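Local coordinates for putative oxidoreductase FAD-binding subunit (Sulfolobus tokodaii, PDB 4ZOH), which binds FAD and probably serves as the flavoprotein subunit of a molybdopterin-dependent oxidoreductase, passing electrons through the flavin, at residues B[196-200]-B[201-205]. Residues are numbered along the deposited sequence; the frame is centred on the assembly and turned at random.
Sequences KLSGD and VIEDV
S198 and V201 pair across the tip of a β hairpin that joins strands 189-198 and 201-210 of the C-terminal domain's antiparallel sheet. Two backbone bonds close its type II' turn: S198 N reaches V201 O at 2.9 Å, in the carbonyl plane, while V201 N meets S198 O at 3.0 Å from above the plane of the S198 carbonyl. G199 takes the first corner, where its positive phi of 69° is easy for a residue without a side chain. The tight apolar side is that of L197 and I202, a non-hydrogen-bonded pair, with L197 CD2 3.8 Å from I202 CG1; buried I202 also touches L226, and L197 touches L231, so branched aliphatic side chains suit this face. Farther along, E203 and D204 both face K196 in a classic β bulge, the extra residue shifting the register by one. The side with K196, S198 and exposed E203 is more polar and open to solvent. There E203, its CG anti to the backbone N (chi1 168°), extends beside K196, but K196 NZ, weakly hydrogen-bonded to E170 O, stays 5.1 Å from E203 OE2. D200, at the turn's second corner, forms a salt bridge with R230. Small S198 leaves room for the glutamate, whose OE2 lies 3.4 Å from S198 CB.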
ATOM      1  N   LYS B 196     -29.187   3.738 -58.797  1.00 34.00           N
ATOM      2  CA  LYS B 196     -29.257   5.007 -59.529  1.00 33.64           C
ATOM      3  C   LYS B 196     -30.481   5.021 -60.440  1.00 32.22           C
ATOM      4  O   LYS B 196     -30.804   4.031 -61.145  1.00 28.89           O
ATOM      5  CB  LYS B 196     -27.975   5.229 -60.323  1.00 32.44           C
ATOM      6  CG  LYS B 196     -27.846   6.576 -61.054  1.00 39.66           C
ATOM      7  CD  LYS B 196     -26.718   6.396 -62.078  1.00 42.02           C
ATOM      8  CE  LYS B 196     -26.345   7.668 -62.821  1.00 47.83           C
ATOM      9  NZ  LYS B 196     -26.154   8.786 -61.867  1.00 54.18           N
ATOM     10  N   LEU B 197     -31.126   6.163 -60.396  1.00 32.76           N
ATOM     11  CA  LEU B 197     -32.375   6.442 -61.092  1.00 37.25           C
ATOM     12  C   LEU B 197     -32.071   7.138 -62.433  1.00 40.96           C
ATOM     13  O   LEU B 197     -31.226   8.070 -62.490  1.00 38.74           O
ATOM     14  CB  LEU B 197     -33.262   7.347 -60.209  1.00 31.43           C
ATOM     15  CG  LEU B 197     -33.888   6.631 -58.968  1.00 29.48           C
ATOM     16  CD1 LEU B 197     -34.920   7.509 -58.355  1.00 29.27           C
ATOM     17  CD2 LEU B 197     -34.558   5.318 -59.307  1.00 31.46           C
ATOM     18  N   SER B 198     -32.726   6.672 -63.500  1.00 38.21           N
ATOM     19  CA  SER B 198     -32.822   7.480 -64.735  1.00 37.24           C
ATOM     20  C   SER B 198     -34.312   7.725 -64.884  1.00 34.61           C
ATOM     21  O   SER B 198     -35.056   6.822 -65.205  1.00 33.96           O
ATOM     22  CB  SER B 198     -32.113   6.775 -65.908  1.00 32.26           C
ATOM     23  OG  SER B 198     -32.714   5.510 -66.141  1.00 41.90           O
ATOM     24  N   GLY B 199     -34.735   8.942 -64.549  1.00 36.09           N
ATOM     25  CA  GLY B 199     -36.134   9.301 -64.457  1.00 38.61           C
ATOM     26  C   GLY B 199     -36.682   8.546 -63.245  1.00 43.98           C
ATOM     27  O   GLY B 199     -36.147   8.693 -62.163  1.00 44.47           O
ATOM     28  N   ASP B 200     -37.724   7.727 -63.420  1.00 37.73           N
ATOM     29  CA  ASP B 200     -38.215   6.881 -62.357  1.00 32.68           C
ATOM     30  C   ASP B 200     -37.917   5.414 -62.629  1.00 33.46           C
ATOM     31  O   ASP B 200     -38.468   4.525 -61.988  1.00 35.90           O
ATOM     32  CB  ASP B 200     -39.699   7.133 -62.066  1.00 36.99           C
ATOM     33  CG  ASP B 200     -40.634   6.766 -63.250  1.00 39.61           C
ATOM     34  OD1 ASP B 200     -41.840   7.133 -63.139  1.00 45.86           O
ATOM     35  OD2 ASP B 200     -40.185   6.135 -64.234  1.00 33.65           O
ATOM     36  N   VAL B 201     -36.976   5.163 -63.524  1.00 31.95           N
ATOM     37  CA  VAL B 201     -36.491   3.820 -63.766  1.00 33.76           C
ATOM     38  C   VAL B 201     -35.195   3.537 -62.975  1.00 35.50           C
ATOM     39  O   VAL B 201     -34.292   4.370 -62.883  1.00 34.65           O
ATOM     40  CB  VAL B 201     -36.184   3.637 -65.260  1.00 32.87           C
ATOM     41  CG1 VAL B 201     -35.434   2.320 -65.503  1.00 32.16           C
ATOM     42  CG2 VAL B 201     -37.476   3.764 -66.060  1.00 33.07           C
ATOM     43  N   ILE B 202     -35.115   2.339 -62.424  1.00 36.16           N
ATOM     44  CA  ILE B 202     -33.941   1.895 -61.725  1.00 36.62           C
ATOM     45  C   ILE B 202     -32.974   1.439 -62.796  1.00 36.12           C
ATOM     46  O   ILE B 202     -33.036   0.318 -63.284  1.00 40.59           O
ATOM     47  CB  ILE B 202     -34.288   0.837 -60.633  1.00 38.37           C
ATOM     48  CG1 ILE B 202     -35.096   1.514 -59.501  1.00 39.62           C
ATOM     49  CG2 ILE B 202     -33.047   0.205 -60.040  1.00 33.93           C
ATOM     50  CD1 ILE B 202     -35.656   0.531 -58.487  1.00 53.07           C
ATOM     51  N   GLU B 203     -32.092   2.365 -63.138  1.00 36.52           N
ATOM     52  CA  GLU B 203     -30.979   2.189 -64.083  1.00 39.35           C
ATOM     53  C   GLU B 203     -29.886   1.174 -63.612  1.00 40.24           C
ATOM     54  O   GLU B 203     -29.489   0.286 -64.359  1.00 45.55           O
ATOM     55  CB  GLU B 203     -30.423   3.600 -64.430  1.00 33.99           C
ATOM     56  CG  GLU B 203     -29.109   3.595 -65.167  1.00 45.80           C
ATOM     57  CD  GLU B 203     -28.726   4.941 -65.732  1.00 50.22           C
ATOM     58  OE1 GLU B 203     -28.174   4.925 -66.837  1.00 60.01           O
ATOM     59  OE2 GLU B 203     -28.935   6.018 -65.109  1.00 59.09           O
ATOM     60  N   ASP B 204     -29.411   1.291 -62.375  1.00 39.75           N
ATOM     61  CA  ASP B 204     -28.490   0.261 -61.787  1.00 34.92           C
ATOM     62  C   ASP B 204     -28.963  -0.025 -60.358  1.00 31.00           C
ATOM     63  O   ASP B 204     -29.544   0.852 -59.709  1.00 30.44           O
ATOM     64  CB  ASP B 204     -27.074   0.807 -61.818  1.00 35.06           C
ATOM     65  CG  ASP B 204     -25.986  -0.215 -61.397  1.00 37.76           C
ATOM     66  OD1 ASP B 204     -26.152  -1.459 -61.417  1.00 36.84           O
ATOM     67  OD2 ASP B 204     -24.890   0.281 -61.080  1.00 35.42           O
ATOM     68  N   VAL B 205     -28.837  -1.267 -59.917  1.00 31.42           N
ATOM     69  CA  VAL B 205     -29.113  -1.583 -58.516  1.00 35.78           C
ATOM     70  C   VAL B 205     -28.119  -2.634 -58.012  1.00 37.74           C
ATOM     71  O   VAL B 205     -27.762  -3.537 -58.745  1.00 33.49           O
ATOM     72  CB  VAL B 205     -30.577  -1.954 -58.257  1.00 36.33           C
ATOM     73  CG1 VAL B 205     -30.967  -3.189 -59.074  1.00 35.80           C
ATOM     74  CG2 VAL B 205     -30.853  -2.113 -56.755  1.00 31.73           C
TER